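Local coordinates for eEF1A lysine and N-terminal methyltransferase (Homo sapiens, PDB 5WCJ), which methylates elongation factor 1-alpha at its N-terminal glycine, through the C-terminal domain modelled here, and at a lysine through its other methyltransferase domain, at residues L56-F59 / V60-F64; A71-D75 / P76-E80. All coordinates share one frame; numbering follows the deposited sequence.

Contact 1: L56-F59 / V60-F64; sequences LPLF and VHDHF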
# COMPACT_ATOMS: atom_id res chain seq x y z
N LEU A 56 -1.57 0.37 -9.58
CA LEU A 56 -1.08 0.97 -8.33
C LEU A 56 0.41 0.69 -8.11
O LEU A 56 1.20 1.61 -7.99
CB LEU A 56 -1.94 0.57 -7.11
CG LEU A 56 -1.42 0.97 -5.73
CD1 LEU A 56 -1.38 2.48 -5.63
CD2 LEU A 56 -2.30 0.39 -4.60
N PRO A 57 0.82 -0.59 -8.08
CA PRO A 57 2.26 -0.83 -7.93
C PRO A 57 3.08 -0.33 -9.14
O PRO A 57 4.23 0.09 -8.98
CB PRO A 57 2.35 -2.37 -7.79
CG PRO A 57 1.06 -2.90 -8.33
CD PRO A 57 0.05 -1.86 -8.08
N LEU A 58 2.49 -0.37 -10.33
CA LEU A 58 3.20 0.16 -11.53
C LEU A 58 3.45 1.65 -11.43
O LEU A 58 4.54 2.14 -11.83
CB LEU A 58 2.46 -0.16 -12.81
CG LEU A 58 3.18 0.11 -14.12
CD1 LEU A 58 4.51 -0.64 -14.17
CD2 LEU A 58 2.27 -0.31 -15.27
N PHE A 59 2.48 2.37 -10.88
CA PHE A 59 2.65 3.82 -10.69
C PHE A 59 3.80 4.11 -9.73
O PHE A 59 4.64 4.96 -10.00
CB PHE A 59 1.38 4.48 -10.17
CG PHE A 59 1.50 5.97 -10.02
CD1 PHE A 59 2.05 6.54 -8.86
CD2 PHE A 59 1.06 6.82 -11.03
CE1 PHE A 59 2.15 7.93 -8.71
CE2 PHE A 59 1.15 8.20 -10.89
CZ PHE A 59 1.70 8.75 -9.73
N VAL A 60 3.84 3.39 -8.61
CA VAL A 60 4.88 3.63 -7.60
C VAL A 60 6.24 3.26 -8.20
O VAL A 60 7.20 4.01 -8.06
CB VAL A 60 4.58 2.85 -6.30
CG1 VAL A 60 5.73 2.94 -5.31
CG2 VAL A 60 3.28 3.37 -5.67
N HIS A 61 6.32 2.11 -8.85
CA HIS A 61 7.57 1.66 -9.49
C HIS A 61 8.08 2.70 -10.45
O HIS A 61 9.26 3.04 -10.43
CB HIS A 61 7.33 0.35 -10.24
CG HIS A 61 8.49 -0.11 -11.05
ND1 HIS A 61 9.54 -0.83 -10.50
CD2 HIS A 61 8.78 0.02 -12.37
CE1 HIS A 61 10.41 -1.12 -11.45
NE2 HIS A 61 9.98 -0.61 -12.59
N ASP A 62 7.20 3.23 -11.29
CA ASP A 62 7.57 4.21 -12.34
C ASP A 62 7.89 5.60 -11.82
O ASP A 62 8.73 6.29 -12.41
CB ASP A 62 6.45 4.33 -13.39
CG ASP A 62 6.34 3.11 -14.31
OD1 ASP A 62 7.25 2.26 -14.34
OD2 ASP A 62 5.33 3.02 -15.03
N HIS A 63 7.24 6.04 -10.75
CA HIS A 63 7.43 7.39 -10.24
C HIS A 63 8.43 7.49 -9.08
O HIS A 63 8.95 8.58 -8.81
CB HIS A 63 6.09 8.01 -9.83
CG HIS A 63 5.28 8.45 -11.00
ND1 HIS A 63 4.52 7.57 -11.76
CD2 HIS A 63 5.16 9.66 -11.60
CE1 HIS A 63 3.94 8.24 -12.75
NE2 HIS A 63 4.31 9.50 -12.67
N PHE A 64 8.69 6.37 -8.40
CA PHE A 64 9.65 6.33 -7.32
C PHE A 64 10.78 5.37 -7.71
O PHE A 64 10.75 4.18 -7.38
CB PHE A 64 8.95 5.89 -6.01
CG PHE A 64 7.90 6.84 -5.52
CD1 PHE A 64 6.64 6.87 -6.11
CD2 PHE A 64 8.15 7.70 -4.45
CE1 PHE A 64 5.66 7.74 -5.66
CE2 PHE A 64 7.16 8.57 -3.99
CZ PHE A 64 5.92 8.60 -4.61
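Four consecutive i to i+4 backbone bonds join residues 56-59 to 60-63 as nearly the whole of the short helix 55-63, from Val60 N to Leu56 O (3.2 Å) through to His63 N to Phe59 O (2.9 Å), before Phe64 leaves helical geometry. The side-chain contact that stands out is an offset stack of Phe59 and His63, one helical turn apart. Their ring centroids lie 3.9 Å apart with the planes only 15° from parallel, and His63 ND1 sits over the centre of the phenyl ring. On the imidazole, Phe59 CE2 lies over a face but displaced toward the rim, 3.4 Å from His63 CE1. The phenyl is brought there by a trans first torsion (chi1 -178°), whereas His63 CG lies opposite its own carbonyl carbon, folding the ring back along the helix. This also lets His63 ND1 donate to Phe59 O at 3.2 Å, with the oxygen close to the imidazole plane and the bond bent to 144° at the hydrogen. Phe59 O thus takes two N-H groups of the same residue, from opposite faces of its carbonyl plane, which helps fix the rotation of the imidazole. This helix is the crossover between parallel strands 44-49 and 67-73 of the Rossmann-like methyltransferase sheet; Leu56 and Phe59 both touch Ile27 of helix 21-28. With an alanine in place of Phe59, His63 would probably keep its bond to the carbonyl but lose the flat surface it stacks on, and the contact with Ile27 would go. Further round the helix, the branching carbon Leu58 CG lies 3.7 Å from Asp62 OD2, with CD1 beside the same oxygen. On the buried side, Val60 CG2 lies 3.6 Å from Leu56 O.

Contact 2: A71-D75 / P76-E80; sequences AVEID and PSMLE. With SAH (S-adenosyl-L-homocysteine), chain F.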
# COMPACT_ATOMS: atom_id res chain seq x y z
N ALA A 71 4.53 -7.37 -4.20
CA ALA A 71 3.09 -7.40 -4.47
C ALA A 71 2.60 -8.82 -4.25
O ALA A 71 3.23 -9.78 -4.72
CB ALA A 71 2.80 -6.94 -5.87
N VAL A 72 1.52 -8.97 -3.50
CA VAL A 72 0.95 -10.29 -3.24
C VAL A 72 -0.43 -10.37 -3.87
O VAL A 72 -1.25 -9.49 -3.69
CB VAL A 72 0.89 -10.56 -1.73
CG1 VAL A 72 0.35 -11.95 -1.46
CG2 VAL A 72 2.26 -10.35 -1.12
N GLU A 73 -0.68 -11.40 -4.68
CA GLU A 73 -1.90 -11.51 -5.44
C GLU A 73 -2.37 -12.97 -5.38
O GLU A 73 -1.58 -13.87 -5.65
CB GLU A 73 -1.64 -11.10 -6.90
CG GLU A 73 -2.76 -11.41 -7.89
CD GLU A 73 -4.11 -10.89 -7.46
OE1 GLU A 73 -4.21 -9.69 -7.05
OE2 GLU A 73 -5.11 -11.65 -7.54
N ILE A 74 -3.63 -13.18 -5.04
CA ILE A 74 -4.14 -14.56 -4.83
C ILE A 74 -4.41 -15.31 -6.14
O ILE A 74 -4.28 -16.54 -6.18
CB ILE A 74 -5.40 -14.56 -3.95
CG1 ILE A 74 -5.64 -15.94 -3.33
CG2 ILE A 74 -6.63 -14.07 -4.67
CD1 ILE A 74 -6.79 -15.91 -2.33
N ASP A 75 -4.73 -14.58 -7.22
CA ASP A 75 -5.25 -15.14 -8.47
C ASP A 75 -4.19 -15.02 -9.56
O ASP A 75 -3.92 -13.89 -10.03
CB ASP A 75 -6.52 -14.39 -8.86
CG ASP A 75 -7.21 -14.94 -10.12
OD1 ASP A 75 -6.68 -15.87 -10.78
OD2 ASP A 75 -8.28 -14.40 -10.47
N PRO A 76 -3.58 -16.14 -9.97
CA PRO A 76 -2.52 -16.06 -11.01
C PRO A 76 -3.01 -15.46 -12.34
O PRO A 76 -2.19 -14.94 -13.09
CB PRO A 76 -2.08 -17.53 -11.21
CG PRO A 76 -3.26 -18.31 -10.77
CD PRO A 76 -3.93 -17.54 -9.67
N SER A 77 -4.31 -15.56 -12.63
CA SER A 77 -4.91 -14.99 -13.83
C SER A 77 -4.84 -13.48 -13.86
O SER A 77 -4.78 -12.88 -14.93
CB SER A 77 -6.39 -15.38 -13.96
OG SER A 77 -6.51 -16.75 -14.25
N MET A 78 -4.89 -12.85 -12.68
CA MET A 78 -4.77 -11.40 -12.61
C MET A 78 -3.36 -10.96 -12.99
O MET A 78 -3.19 -9.97 -13.70
CB MET A 78 -5.15 -10.89 -11.21
CG MET A 78 -6.62 -11.14 -10.85
SD MET A 78 -7.79 -10.25 -11.89
CE MET A 78 -7.47 -8.57 -11.39
N LEU A 79 -2.35 -11.65 -12.49
CA LEU A 79 -0.97 -11.38 -12.89
C LEU A 79 -0.77 -11.64 -14.39
O LEU A 79 -0.08 -10.86 -15.06
CB LEU A 79 0.03 -12.19 -12.10
CG LEU A 79 1.52 -12.08 -12.47
CD1 LEU A 79 2.01 -10.65 -12.30
CD2 LEU A 79 2.39 -13.02 -11.68
N GLU A 80 -1.34 -12.74 -14.89
CA GLU A 80 -1.19 -13.08 -16.33
C GLU A 80 -1.71 -11.96 -17.24
O GLU A 80 -0.99 -11.51 -18.15
CB GLU A 80 -1.88 -14.40 -16.65
CG GLU A 80 -1.26 -15.18 -17.81
CG SAH F . -7.92 -4.08 -6.81
SD SAH F . -8.69 -5.63 -7.35
C5' SAH F . -8.62 -6.67 -5.87
C4' SAH F . -7.45 -7.63 -6.00
O4' SAH F . -7.31 -8.36 -4.77
C3' SAH F . -7.64 -8.67 -7.12
O3' SAH F . -6.46 -8.76 -7.91
C2' SAH F . -7.88 -9.97 -6.33
O2' SAH F . -7.45 -11.17 -6.96
C1' SAH F . -7.00 -9.69 -5.12
N9 SAH F . -7.26 -10.53 -3.95
C8 SAH F . -8.48 -10.95 -3.48
N7 SAH F . -8.42 -11.63 -2.37
C5 SAH F . -7.06 -11.66 -2.08
C6 SAH F . -6.33 -12.22 -1.01
N6 SAH F . -6.91 -12.88 0.03
N1 SAH F . -4.99 -12.09 -1.04
C2 SAH F . -4.42 -11.44 -2.07
N3 SAH F . -5.00 -10.86 -3.12
C4 SAH F . -6.34 -11.00 -3.06
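This is a local turn-and-cap contact at the C-terminal end of strand 67-73, where the chain passes into helix 76-85 beside the bound S-adenosyl-L-homocysteine. Asp75 is the N-cap: its OD1 accepts from Ser77 N at 3.0 Å, the donor standing well above the carboxylate plane. Asp75 O takes Met78 N, also at 3.0 Å, an i to i+3 bond that closes the turn into the helix. A bend at the second torsion of Glu73 (chi2 52°) sets its carboxylate against the two ribose hydroxyls, so that OE1 accepts from SAH O3' at 2.6 Å and OE2 from SAH O2' at a very short 2.5 Å. OE2 also receives Asp75 N (3.0 Å) on its anti side, and Leu51 N donates to OE1; these two backbone N-H groups help hold the carboxylate in place. Met78 crosses Glu73 obliquely, its CG 3.7 Å from Glu73 OE2, and its doubly bent chain carries CE to 3.6 Å from SAH O3'. Against the adenine, Ile74 CG2 lies 3.5 Å from SAH C4. An acidic residue ending the second strand and gripping both ribose hydroxyls is the hallmark of the cofactor site in Rossmann-like, class I methyltransferases.

Overall arrangement
Following the chain from the N terminus, strand 44-49 leads into helix 55-63, nearly all of which is contact 1. A short connection then returns the chain to strand 67-73, completing one beta-alpha-beta crossover; contact 2 lies at the far end of that strand, where helix 76-85 begins the next crossover to strand 94-98. The two contacts follow in series, neither nested nor crossed, and each is made within a continuous run of residues. The centres of contacts 1 and 2 are about 17 Å apart, and the two do not touch. Contact 1 belongs to a helix packed against the sheet, whereas contact 2 lies at the C-terminal end of the parallel strands, where the cofactor product binds.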